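Local coordinates for protein probable chitinase A (Chromobacterium violaceum, PDB 4TX8) that probably hydrolyses chitin as a family 18 endochitinase that carries a small carbohydrate-binding module ahead of its catalytic barrel, at residues A25-W29 and P73-C77; E31-V37 and A53-G59; S130-D134 and S410-A414. One frame throughout, in Å; residues are numbered along the deposited sequence.

In the fold
Interactions 1 and 2 belong to the N-terminal carbohydrate-binding module, interaction 3 to the GH18 barrel. The disulfide of interaction 1 joins the start of the module to the segment after strand 71-73, and interaction 2 lies within that loop; their centres are about 15 Å apart, and they touch where Trp29 CA meets Tyr35 OH at 3.5 Å. The bound NAG rests beside interaction 1, about 14 Å from the Tyr35 side chain and about 6 Å from that of Arg411. The centre of interaction 3 is about 20 Å from that of interaction 1, nearest atoms about 8 Å apart without touching, and about 31 Å from that of interaction 2; Arg411 NH1, hydrogen-bonded to Asn45 O, joins barrel to module.

Interaction 1 (A25-W29 and P73-C77); sequences ACPGW and PGGSC. With NAG (2-acetamido-2-deoxy-beta-D-glucopyranose), chain B.
A single disulfide joins two irregular segments that bury just 151 Å² between them. Segment 25-29 runs in a polyproline II-like conformation from Pro27 to Trp29, with phi/psi near -65/140; it ends on Trp29, whose indole (chi1 t) packs in the module against Trp71 and Tyr35. Segment 73-77 leaves strand 71-73 at Pro73, which touches Arg403 and Arg404 of helix 399-404. Gly74 (125/173) and Gly75 (101/167) follow, both at positive phi, where a CB would collide with the preceding carbonyl oxygen. Gly74 O accepts a hydrogen bond from Thr49 OG1; Gly75 O accepts one from Asn47 ND2 and lies 3.6 Å from NAG O4. Ser76 is extended (-158/165) with chi1 p; its CB is 3.7 Å from NAG C4, and its carbonyl carbon C lies 3.8 Å from Cys26 SG. Cys77 directs its CB toward the other segment, and its SG bonds to Cys26 SG at 2.0 Å with chi3 112°. The CA atoms of Cys26 and Cys77 are 5.4 Å apart; chi1 is -65° (m) for Cys26 and -24°, between wells, for Cys77. From these two segments the sugar receives only such longer contacts, and Asn47 completes its pocket. The bridge thus ties together the two ends of a CBM5/12-type carbohydrate-binding module, with NAG bound beside it.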
ATOM      1  N   ALA A  25     -26.051 -12.193  18.012  1.00 64.24           N
ATOM      2  CA  ALA A  25     -24.996 -12.512  17.058  1.00 61.41           C
ATOM      3  C   ALA A  25     -25.547 -13.277  15.860  1.00 58.17           C
ATOM      4  O   ALA A  25     -26.598 -13.913  15.947  1.00 60.86           O
ATOM      5  CB  ALA A  25     -23.893 -13.313  17.734  1.00 61.25           C
ATOM      6  N   CYS A  26     -24.837 -13.206  14.739  1.00 51.36           N
ATOM      7  CA  CYS A  26     -25.220 -13.944  13.543  1.00 47.86           C
ATOM      8  C   CYS A  26     -24.734 -15.386  13.628  1.00 46.49           C
ATOM      9  O   CYS A  26     -23.662 -15.649  14.172  1.00 47.14           O
ATOM     10  CB  CYS A  26     -24.660 -13.270  12.290  1.00 44.58           C
ATOM     11  SG  CYS A  26     -25.346 -11.631  11.960  1.00 50.38           S
ATOM     12  N   PRO A  27     -25.527 -16.329  13.096  1.00 43.27           N
ATOM     13  CA  PRO A  27     -25.107 -17.734  13.082  1.00 41.02           C
ATOM     14  C   PRO A  27     -23.869 -17.932  12.219  1.00 40.76           C
ATOM     15  O   PRO A  27     -23.774 -17.345  11.142  1.00 40.59           O
ATOM     16  CB  PRO A  27     -26.317 -18.460  12.482  1.00 38.24           C
ATOM     17  CG  PRO A  27     -27.028 -17.416  11.689  1.00 38.82           C
ATOM     18  CD  PRO A  27     -26.834 -16.134  12.446  1.00 42.60           C
ATOM     19  N   GLY A  28     -22.928 -18.739  12.695  1.00 39.11           N
ATOM     20  CA  GLY A  28     -21.711 -18.998  11.950  1.00 36.31           C
ATOM     21  C   GLY A  28     -21.991 -19.725  10.652  1.00 36.69           C
ATOM     22  O   GLY A  28     -22.861 -20.594  10.592  1.00 38.32           O
ATOM     23  N   TRP A  29     -21.264 -19.358   9.602  1.00 35.82           N
ATOM     24  CA  TRP A  29     -21.368 -20.048   8.323  1.00 32.24           C
ATOM     25  C   TRP A  29     -20.955 -21.506   8.500  1.00 34.78           C
ATOM     26  O   TRP A  29     -19.975 -21.795   9.184  1.00 35.74           O
ATOM     27  CB  TRP A  29     -20.497 -19.359   7.270  1.00 29.07           C
ATOM     28  CG  TRP A  29     -20.488 -20.047   5.945  1.00 29.31           C
ATOM     29  CD1 TRP A  29     -21.344 -19.832   4.906  1.00 28.46           C
ATOM     30  CD2 TRP A  29     -19.576 -21.062   5.513  1.00 29.52           C
ATOM     31  NE1 TRP A  29     -21.022 -20.653   3.852  1.00 29.35           N
ATOM     32  CE2 TRP A  29     -19.940 -21.418   4.200  1.00 29.44           C
ATOM     33  CE3 TRP A  29     -18.486 -21.705   6.109  1.00 30.23           C
ATOM     34  CZ2 TRP A  29     -19.258 -22.390   3.473  1.00 27.70           C
ATOM     35  CZ3 TRP A  29     -17.809 -22.668   5.386  1.00 30.07           C
ATOM     36  CH2 TRP A  29     -18.196 -22.999   4.080  1.00 27.26           C
ATOM     37  N   PRO A  73     -19.869  -8.857   1.861  1.00 31.20           N
ATOM     38  CA  PRO A  73     -19.581  -8.403   3.226  1.00 33.07           C
ATOM     39  C   PRO A  73     -20.621  -7.404   3.717  1.00 34.64           C
ATOM     40  O   PRO A  73     -21.016  -6.523   2.958  1.00 36.80           O
ATOM     41  CB  PRO A  73     -18.204  -7.736   3.096  1.00 28.68           C
ATOM     42  CG  PRO A  73     -17.601  -8.339   1.870  1.00 29.38           C
ATOM     43  CD  PRO A  73     -18.753  -8.580   0.940  1.00 30.21           C
ATOM     44  N   GLY A  74     -21.059  -7.545   4.964  1.00 36.17           N
ATOM     45  CA  GLY A  74     -22.030  -6.628   5.532  1.00 35.49           C
ATOM     46  C   GLY A  74     -23.256  -7.328   6.085  1.00 35.87           C
ATOM     47  O   GLY A  74     -23.425  -8.534   5.910  1.00 35.41           O
ATOM     48  N   GLY A  75     -24.114  -6.564   6.757  1.00 34.75           N
ATOM     49  CA  GLY A  75     -25.325  -7.099   7.353  1.00 38.98           C
ATOM     50  C   GLY A  75     -25.204  -7.324   8.850  1.00 43.86           C
ATOM     51  O   GLY A  75     -24.106  -7.275   9.406  1.00 43.14           O
ATOM     52  N   SER A  76     -26.339  -7.564   9.502  1.00 47.75           N
ATOM     53  CA  SER A  76     -26.358  -7.873  10.929  1.00 50.97           C
ATOM     54  C   SER A  76     -27.637  -8.611  11.312  1.00 55.22           C
ATOM     55  O   SER A  76     -28.598  -8.644  10.544  1.00 55.99           O
ATOM     56  CB  SER A  76     -26.220  -6.598  11.765  1.00 52.49           C
ATOM     57  OG  SER A  76     -27.427  -5.859  11.779  1.00 53.51           O
ATOM     58  N   CYS A  77     -27.638  -9.204  12.503  1.00 56.65           N
ATOM     59  CA  CYS A  77     -28.803  -9.917  13.013  1.00 57.63           C
ATOM     60  C   CYS A  77     -29.121  -9.464  14.434  1.00 59.10           C
ATOM     61  O   CYS A  77     -30.196  -8.931  14.703  1.00 60.51           O
ATOM     62  CB  CYS A  77     -28.572 -11.432  12.986  1.00 57.35           C
ATOM     63  SG  CYS A  77     -27.340 -11.997  11.789  1.00 64.68           S
TER
HETATM   64  C1  NAG B 501     -21.997  -6.160  15.789  1.00100.00           C
HETATM   65  C2  NAG B 501     -23.269  -6.997  15.965  1.00 96.04           C
HETATM   66  C3  NAG B 501     -23.318  -8.103  14.915  1.00 93.99           C
HETATM   67  C4  NAG B 501     -23.140  -7.519  13.520  1.00 91.47           C
HETATM   68  C5  NAG B 501     -21.866  -6.686  13.456  1.00 91.47           C
HETATM   69  C6  NAG B 501     -21.665  -6.014  12.115  1.00 85.41           C
HETATM   70  C7  NAG B 501     -24.035  -7.019  18.308  1.00 90.24           C
HETATM   71  C8  NAG B 501     -23.996  -7.763  19.612  1.00 86.94           C
HETATM   72  N2  NAG B 501     -23.345  -7.568  17.302  1.00 93.11           N
HETATM   73  O1  NAG B 501     -21.977  -5.126  16.718  1.00103.64           O
HETATM   74  O3  NAG B 501     -24.572  -8.772  14.987  1.00 93.24           O
HETATM   75  O4  NAG B 501     -23.038  -8.574  12.575  1.00 87.85           O
HETATM   76  O5  NAG B 501     -21.935  -5.647  14.443  1.00 97.31           O
HETATM   77  O6  NAG B 501     -22.091  -4.659  12.143  1.00 80.50           O
HETATM   78  O7  NAG B 501     -24.656  -5.969  18.178  1.00 90.87           O

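Interaction 2 (E31-V37 and A53-G59); sequences EGTAYKV and AHTAYVG
An inverse gamma turn centred on Ala56 (phi/psi -81/82) bends the chain next to a short strand pairing, with a weak hydrogen bond from Tyr57 N to Thr55 O at 3.0 Å. The segments run antiparallel, their end-to-end directions 165° apart. Ala34 and Thr55 form a non-hydrogen-bonded pair (CA-CA 4.1 Å), Tyr35 and His54 a hydrogen-bonded one (CA-CA 5.3 Å). Tyr35 N donates to His54 O at 2.6 Å and His54 N to Tyr35 O at 2.9 Å. Farther along the ladder, Ala56 N donates to Thr33 O at 3.0 Å and Gly32 N to Ala56 O at 2.6 Å; Gly32 has positive phi (89/-2).

On one face Ala34 CB meets Thr55 OG1 at 3.5 Å. On the other, the rings of Tyr35 (chi1 m) and His54 (chi1 p) meet obliquely, centroids 5.9 Å apart and planes at 42°, while Ala56 CB sits at the tyrosine edge, 4.2 Å from Tyr35 CE2. This small two-stranded antiparallel sheet belongs to the CBM5/12-type module, whose Trp29 and Trp71 pack on the Tyr35/His54 face. Tyr35 OH accepts a hydrogen bond from Ala30 N; His54 ND1 donates one to Val52 O.

At the Glu31/Gly59 end Glu31 (chi1 m, chi2 t) reaches across: its OE2 accepts from Gly59 N at 2.9 Å, and a water links Glu31 OE1 and Tyr57 O, 2.9 Å from each. OE1 also accepts from Asn61 N. The carboxylate therefore continues, by side chain and water, the cross-connection that the strand backbones begin.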
ATOM      1  N   GLU A  31     -20.966 -25.568   6.404  1.00 34.29           N
ATOM      2  CA  GLU A  31     -21.268 -26.407   5.255  1.00 37.48           C
ATOM      3  C   GLU A  31     -22.460 -27.309   5.556  1.00 35.48           C
ATOM      4  O   GLU A  31     -22.695 -27.685   6.705  1.00 33.70           O
ATOM      5  CB  GLU A  31     -20.046 -27.236   4.851  1.00 37.84           C
ATOM      6  CG  GLU A  31     -18.932 -26.395   4.246  1.00 36.78           C
ATOM      7  CD  GLU A  31     -17.934 -27.213   3.452  1.00 38.16           C
ATOM      8  OE1 GLU A  31     -17.377 -26.672   2.472  1.00 39.23           O
ATOM      9  OE2 GLU A  31     -17.702 -28.388   3.803  1.00 41.64           O
ATOM     10  N   GLY A  32     -23.223 -27.633   4.518  1.00 35.92           N
ATOM     11  CA  GLY A  32     -24.412 -28.448   4.671  1.00 35.86           C
ATOM     12  C   GLY A  32     -25.652 -27.619   4.947  1.00 37.47           C
ATOM     13  O   GLY A  32     -26.751 -28.157   5.057  1.00 40.75           O
ATOM     14  N   THR A  33     -25.476 -26.305   5.048  1.00 34.54           N
ATOM     15  CA  THR A  33     -26.576 -25.404   5.377  1.00 35.03           C
ATOM     16  C   THR A  33     -27.194 -24.763   4.133  1.00 34.22           C
ATOM     17  O   THR A  33     -26.485 -24.326   3.227  1.00 32.12           O
ATOM     18  CB  THR A  33     -26.111 -24.283   6.331  1.00 35.54           C
ATOM     19  OG1 THR A  33     -25.395 -24.857   7.432  1.00 40.52           O
ATOM     20  CG2 THR A  33     -27.296 -23.492   6.862  1.00 36.87           C
ATOM     21  N   ALA A  34     -28.522 -24.711   4.101  1.00 34.03           N
ATOM     22  CA  ALA A  34     -29.242 -24.034   3.029  1.00 34.65           C
ATOM     23  C   ALA A  34     -29.465 -22.569   3.383  1.00 36.94           C
ATOM     24  O   ALA A  34     -30.009 -22.254   4.441  1.00 38.47           O
ATOM     25  CB  ALA A  34     -30.573 -24.725   2.760  1.00 34.18           C
ATOM     26  N   TYR A  35     -29.043 -21.676   2.494  1.00 33.24           N
ATOM     27  CA  TYR A  35     -29.184 -20.243   2.723  1.00 33.48           C
ATOM     28  C   TYR A  35     -30.132 -19.604   1.718  1.00 35.33           C
ATOM     29  O   TYR A  35     -30.198 -20.017   0.563  1.00 33.61           O
ATOM     30  CB  TYR A  35     -27.818 -19.555   2.659  1.00 30.65           C
ATOM     31  CG  TYR A  35     -26.861 -20.017   3.731  1.00 31.33           C
ATOM     32  CD1 TYR A  35     -27.057 -19.666   5.059  1.00 30.83           C
ATOM     33  CD2 TYR A  35     -25.763 -20.810   3.417  1.00 28.23           C
ATOM     34  CE1 TYR A  35     -26.190 -20.093   6.048  1.00 30.64           C
ATOM     35  CE2 TYR A  35     -24.889 -21.239   4.398  1.00 25.84           C
ATOM     36  CZ  TYR A  35     -25.106 -20.876   5.712  1.00 30.25           C
ATOM     37  OH  TYR A  35     -24.243 -21.295   6.697  1.00 32.81           O
ATOM     38  N   LYS A  36     -30.876 -18.601   2.170  1.00 35.48           N
ATOM     39  CA  LYS A  36     -31.719 -17.810   1.283  1.00 34.22           C
ATOM     40  C   LYS A  36     -31.069 -16.460   1.014  1.00 34.06           C
ATOM     41  O   LYS A  36     -30.219 -16.016   1.784  1.00 34.19           O
ATOM     42  CB  LYS A  36     -33.108 -17.598   1.883  1.00 38.71           C
ATOM     43  CG  LYS A  36     -33.917 -18.861   2.108  1.00 44.87           C
ATOM     44  CD  LYS A  36     -35.314 -18.487   2.571  1.00 51.33           C
ATOM     45  CE  LYS A  36     -36.013 -19.636   3.267  1.00 58.04           C
ATOM     46  NZ  LYS A  36     -37.159 -19.137   4.082  1.00 62.81           N
ATOM     47  N   VAL A  37     -31.471 -15.811  -0.075  1.00 33.89           N
ATOM     48  CA  VAL A  37     -31.008 -14.462  -0.371  1.00 34.53           C
ATOM     49  C   VAL A  37     -31.329 -13.537   0.799  1.00 33.72           C
ATOM     50  O   VAL A  37     -32.457 -13.516   1.288  1.00 33.99           O
ATOM     51  CB  VAL A  37     -31.651 -13.905  -1.661  1.00 34.16           C
ATOM     52  CG1 VAL A  37     -31.237 -12.455  -1.880  1.00 32.88           C
ATOM     53  CG2 VAL A  37     -31.275 -14.763  -2.858  1.00 34.06           C
ATOM     54  N   ALA A  53     -29.727 -17.800  -3.199  1.00 30.75           N
ATOM     55  CA  ALA A  53     -30.276 -18.927  -2.453  1.00 31.04           C
ATOM     56  C   ALA A  53     -29.529 -20.192  -2.850  1.00 34.37           C
ATOM     57  O   ALA A  53     -29.560 -20.603  -4.009  1.00 36.38           O
ATOM     58  CB  ALA A  53     -31.764 -19.080  -2.710  1.00 29.09           C
ATOM     59  N   HIS A  54     -28.854 -20.806  -1.887  1.00 31.71           N
ATOM     60  CA  HIS A  54     -28.015 -21.961  -2.172  1.00 30.93           C
ATOM     61  C   HIS A  54     -27.696 -22.746  -0.914  1.00 32.19           C
ATOM     62  O   HIS A  54     -27.912 -22.276   0.203  1.00 32.63           O
ATOM     63  CB  HIS A  54     -26.703 -21.519  -2.815  1.00 27.02           C
ATOM     64  CG  HIS A  54     -25.751 -20.903  -1.840  1.00 28.16           C
ATOM     65  ND1 HIS A  54     -25.978 -19.672  -1.260  1.00 25.19           N
ATOM     66  CD2 HIS A  54     -24.586 -21.354  -1.317  1.00 26.70           C
ATOM     67  CE1 HIS A  54     -24.989 -19.387  -0.434  1.00 26.94           C
ATOM     68  NE2 HIS A  54     -24.130 -20.391  -0.451  1.00 27.74           N
ATOM     69  N   THR A  55     -27.151 -23.939  -1.114  1.00 32.22           N
ATOM     70  CA  THR A  55     -26.622 -24.741  -0.024  1.00 29.48           C
ATOM     71  C   THR A  55     -25.101 -24.758  -0.107  1.00 27.20           C
ATOM     72  O   THR A  55     -24.536 -24.903  -1.189  1.00 27.69           O
ATOM     73  CB  THR A  55     -27.169 -26.180  -0.070  1.00 30.63           C
ATOM     74  OG1 THR A  55     -28.557 -26.171   0.280  1.00 33.21           O
ATOM     75  CG2 THR A  55     -26.415 -27.079   0.896  1.00 28.06           C
ATOM     76  N   ALA A  56     -24.439 -24.582   1.031  1.00 28.85           N
ATOM     77  CA  ALA A  56     -22.990 -24.712   1.086  1.00 27.55           C
ATOM     78  C   ALA A  56     -22.633 -26.186   1.187  1.00 27.20           C
ATOM     79  O   ALA A  56     -22.388 -26.695   2.281  1.00 30.13           O
ATOM     80  CB  ALA A  56     -22.419 -23.933   2.264  1.00 28.28           C
ATOM     81  N   TYR A  57     -22.620 -26.872   0.047  1.00 28.86           N
ATOM     82  CA  TYR A  57     -22.424 -28.320   0.029  1.00 32.36           C
ATOM     83  C   TYR A  57     -21.098 -28.712   0.669  1.00 32.46           C
ATOM     84  O   TYR A  57     -20.090 -28.023   0.503  1.00 29.40           O
ATOM     85  CB  TYR A  57     -22.497 -28.859  -1.403  1.00 31.75           C
ATOM     86  CG  TYR A  57     -23.811 -28.571  -2.095  1.00 29.77           C
ATOM     87  CD1 TYR A  57     -24.977 -29.221  -1.711  1.00 32.12           C
ATOM     88  CD2 TYR A  57     -23.885 -27.650  -3.132  1.00 27.21           C
ATOM     89  CE1 TYR A  57     -26.182 -28.959  -2.335  1.00 33.00           C
ATOM     90  CE2 TYR A  57     -25.085 -27.379  -3.764  1.00 27.90           C
ATOM     91  CZ  TYR A  57     -26.231 -28.038  -3.363  1.00 31.24           C
ATOM     92  OH  TYR A  57     -27.431 -27.776  -3.986  1.00 29.31           O
ATOM     93  N   VAL A  58     -21.114 -29.815   1.410  1.00 31.64           N
ATOM     94  CA  VAL A  58     -19.937 -30.267   2.142  1.00 31.36           C
ATOM     95  C   VAL A  58     -18.790 -30.592   1.184  1.00 31.03           C
ATOM     96  O   VAL A  58     -18.990 -31.241   0.158  1.00 30.11           O
ATOM     97  CB  VAL A  58     -20.266 -31.503   3.025  1.00 37.96           C
ATOM     98  CG1 VAL A  58     -20.906 -32.620   2.195  1.00 39.39           C
ATOM     99  CG2 VAL A  58     -19.027 -31.996   3.754  1.00 30.67           C
ATOM    100  N   GLY A  59     -17.597 -30.103   1.509  1.00 30.55           N
ATOM    101  CA  GLY A  59     -16.414 -30.365   0.707  1.00 30.86           C
ATOM    102  C   GLY A  59     -16.203 -29.396  -0.444  1.00 32.60           C
ATOM    103  O   GLY A  59     -15.208 -29.488  -1.161  1.00 34.68           O
TER
HETATM  104  O   HOH W   1     -19.339 -25.234   0.937  1.00 26.40           O

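Interaction 3 (S130-D134 and S410-A414); sequences SADWD and SRPVA
Asp132, its CA-to-CB bond directed toward helix 410-417, lies over Ser410, Arg411 and Ala414. The contact belongs to the GH18 beta/alpha barrel, where the loop between strands 108-114 and 135-143 meets the C-terminal helix. Ser130 to Trp133 form a type I beta turn, with a hydrogen bond from Trp133 N to Ser130 O at 3.2 Å; Asp132 N also donates to Ser130 OG at 3.2 Å, making an ST turn. Residues 410-414 are helical, with Ala414 N hydrogen-bonded to Ser410 O at 2.9 Å. The closest CA atoms are those of Asp132 and Ala414, 5.7 Å apart.

Asp132 (chi1 m) places OD1 3.5 Å from Ala414 CB and OD2 3.7 Å from Arg411 CA; OD1 also forms a salt bridge with Arg418. Trp133 (chi1 m) brings CZ2 within 3.7 Å of Ser410 CB and packs on Leu109 and helix 399-404. Ser410 OG (chi1 p) is hydrogen-bonded to Asp402 OD2. Water supplies the polar links across the contact: one molecule donates to Asp132 OD1 at 3.2 Å and Arg411 O at 2.9 Å, while another donates to Asp132 OD2 and Ser410 OG, 2.6 Å from each, and lies 2.8 Å from Ser130 OG.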
ATOM      1  N   SER A 130     -13.699   1.151   5.814  1.00 28.06           N
ATOM      2  CA  SER A 130     -13.834   1.181   7.268  1.00 28.78           C
ATOM      3  C   SER A 130     -12.955   2.244   7.917  1.00 28.12           C
ATOM      4  O   SER A 130     -11.926   2.636   7.368  1.00 26.22           O
ATOM      5  CB  SER A 130     -13.512  -0.191   7.864  1.00 30.15           C
ATOM      6  OG  SER A 130     -12.176  -0.248   8.327  1.00 32.26           O
ATOM      7  N   ALA A 131     -13.362   2.687   9.102  1.00 28.31           N
ATOM      8  CA  ALA A 131     -12.670   3.755   9.814  1.00 29.62           C
ATOM      9  C   ALA A 131     -11.253   3.373  10.245  1.00 29.12           C
ATOM     10  O   ALA A 131     -10.476   4.239  10.640  1.00 28.21           O
ATOM     11  CB  ALA A 131     -13.486   4.182  11.026  1.00 30.75           C
ATOM     12  N   ASP A 132     -10.917   2.086  10.172  1.00 26.83           N
ATOM     13  CA  ASP A 132      -9.587   1.625  10.573  1.00 27.54           C
ATOM     14  C   ASP A 132      -8.495   2.059   9.594  1.00 28.02           C
ATOM     15  O   ASP A 132      -7.311   2.020   9.924  1.00 28.46           O
ATOM     16  CB  ASP A 132      -9.565   0.100  10.719  1.00 24.45           C
ATOM     17  CG  ASP A 132     -10.200  -0.374  12.011  1.00 30.41           C
ATOM     18  OD1 ASP A 132     -10.128   0.364  13.018  1.00 28.11           O
ATOM     19  OD2 ASP A 132     -10.764  -1.490  12.019  1.00 30.77           O
ATOM     20  N   TRP A 133      -8.890   2.462   8.391  1.00 24.61           N
ATOM     21  CA  TRP A 133      -7.930   2.904   7.385  1.00 23.20           C
ATOM     22  C   TRP A 133      -7.658   4.404   7.500  1.00 25.91           C
ATOM     23  O   TRP A 133      -8.588   5.200   7.583  1.00 28.41           O
ATOM     24  CB  TRP A 133      -8.434   2.560   5.982  1.00 21.36           C
ATOM     25  CG  TRP A 133      -8.690   1.095   5.800  1.00 23.74           C
ATOM     26  CD1 TRP A 133      -9.892   0.453   5.884  1.00 21.44           C
ATOM     27  CD2 TRP A 133      -7.714   0.084   5.519  1.00 23.48           C
ATOM     28  NE1 TRP A 133      -9.726  -0.896   5.664  1.00 23.10           N
ATOM     29  CE2 TRP A 133      -8.398  -1.148   5.438  1.00 22.86           C
ATOM     30  CE3 TRP A 133      -6.328   0.100   5.323  1.00 25.52           C
ATOM     31  CZ2 TRP A 133      -7.743  -2.352   5.174  1.00 20.49           C
ATOM     32  CZ3 TRP A 133      -5.679  -1.097   5.059  1.00 19.96           C
ATOM     33  CH2 TRP A 133      -6.387  -2.304   4.985  1.00 20.36           C
ATOM     34  N   ASP A 134      -6.382   4.781   7.505  1.00 22.91           N
ATOM     35  CA  ASP A 134      -5.996   6.183   7.650  1.00 25.81           C
ATOM     36  C   ASP A 134      -5.628   6.812   6.314  1.00 27.45           C
ATOM     37  O   ASP A 134      -5.818   8.010   6.108  1.00 26.74           O
ATOM     38  CB  ASP A 134      -4.824   6.316   8.621  1.00 22.15           C
ATOM     39  CG  ASP A 134      -5.170   5.827  10.008  1.00 30.74           C
ATOM     40  OD1 ASP A 134      -6.131   6.362  10.598  1.00 29.79           O
ATOM     41  OD2 ASP A 134      -4.491   4.899  10.502  1.00 27.33           O
ATOM     42  N   SER A 410      -7.101  -5.476   9.118  1.00 26.41           N
ATOM     43  CA  SER A 410      -7.313  -4.088   9.524  1.00 26.39           C
ATOM     44  C   SER A 410      -7.723  -3.934  10.989  1.00 28.14           C
ATOM     45  O   SER A 410      -7.260  -3.019  11.663  1.00 26.74           O
ATOM     46  CB  SER A 410      -8.363  -3.426   8.628  1.00 24.05           C
ATOM     47  OG  SER A 410      -9.606  -4.100   8.702  1.00 25.92           O
ATOM     48  N   ARG A 411      -8.579  -4.821  11.489  1.00 26.89           N
ATOM     49  CA  ARG A 411      -9.062  -4.673  12.862  1.00 29.46           C
ATOM     50  C   ARG A 411      -7.939  -4.820  13.901  1.00 30.17           C
ATOM     51  O   ARG A 411      -7.747  -3.916  14.714  1.00 29.98           O
ATOM     52  CB  ARG A 411     -10.200  -5.663  13.156  1.00 32.52           C
ATOM     53  CG  ARG A 411     -11.551  -5.239  12.605  1.00 36.54           C
ATOM     54  CD  ARG A 411     -12.615  -6.295  12.865  1.00 40.01           C
ATOM     55  NE  ARG A 411     -13.917  -5.890  12.341  1.00 45.68           N
ATOM     56  CZ  ARG A 411     -14.974  -6.693  12.256  1.00 51.02           C
ATOM     57  NH1 ARG A 411     -14.890  -7.955  12.656  1.00 50.03           N
ATOM     58  NH2 ARG A 411     -16.118  -6.232  11.765  1.00 51.11           N
ATOM     59  N   PRO A 412      -7.186  -5.939  13.881  1.00 29.82           N
ATOM     60  CA  PRO A 412      -6.164  -6.002  14.934  1.00 29.03           C
ATOM     61  C   PRO A 412      -4.979  -5.068  14.693  1.00 29.21           C
ATOM     62  O   PRO A 412      -4.394  -4.584  15.661  1.00 29.55           O
ATOM     63  CB  PRO A 412      -5.715  -7.468  14.901  1.00 25.64           C
ATOM     64  CG  PRO A 412      -6.006  -7.920  13.512  1.00 27.32           C
ATOM     65  CD  PRO A 412      -7.243  -7.185  13.092  1.00 26.68           C
ATOM     66  N   VAL A 413      -4.636  -4.809  13.436  1.00 27.89           N
ATOM     67  CA  VAL A 413      -3.475  -3.973  13.145  1.00 27.26           C
ATOM     68  C   VAL A 413      -3.750  -2.504  13.484  1.00 29.13           C
ATOM     69  O   VAL A 413      -2.888  -1.826  14.046  1.00 29.13           O
ATOM     70  CB  VAL A 413      -3.033  -4.111  11.678  1.00 26.70           C
ATOM     71  CG1 VAL A 413      -2.002  -3.053  11.320  1.00 22.98           C
ATOM     72  CG2 VAL A 413      -2.464  -5.508  11.436  1.00 22.37           C
ATOM     73  N   ALA A 414      -4.949  -2.018  13.174  1.00 24.49           N
ATOM     74  CA  ALA A 414      -5.324  -0.661  13.568  1.00 26.15           C
ATOM     75  C   ALA A 414      -5.312  -0.524  15.087  1.00 30.51           C
ATOM     76  O   ALA A 414      -4.903   0.507  15.614  1.00 31.33           O
ATOM     77  CB  ALA A 414      -6.691  -0.285  13.017  1.00 23.07           C
TER
HETATM   78  O   HOH W   2     -11.497  -2.592   9.742  1.00 23.77           O
HETATM   79  O   HOH W   3      -9.631  -1.778  15.292  1.00 42.56           O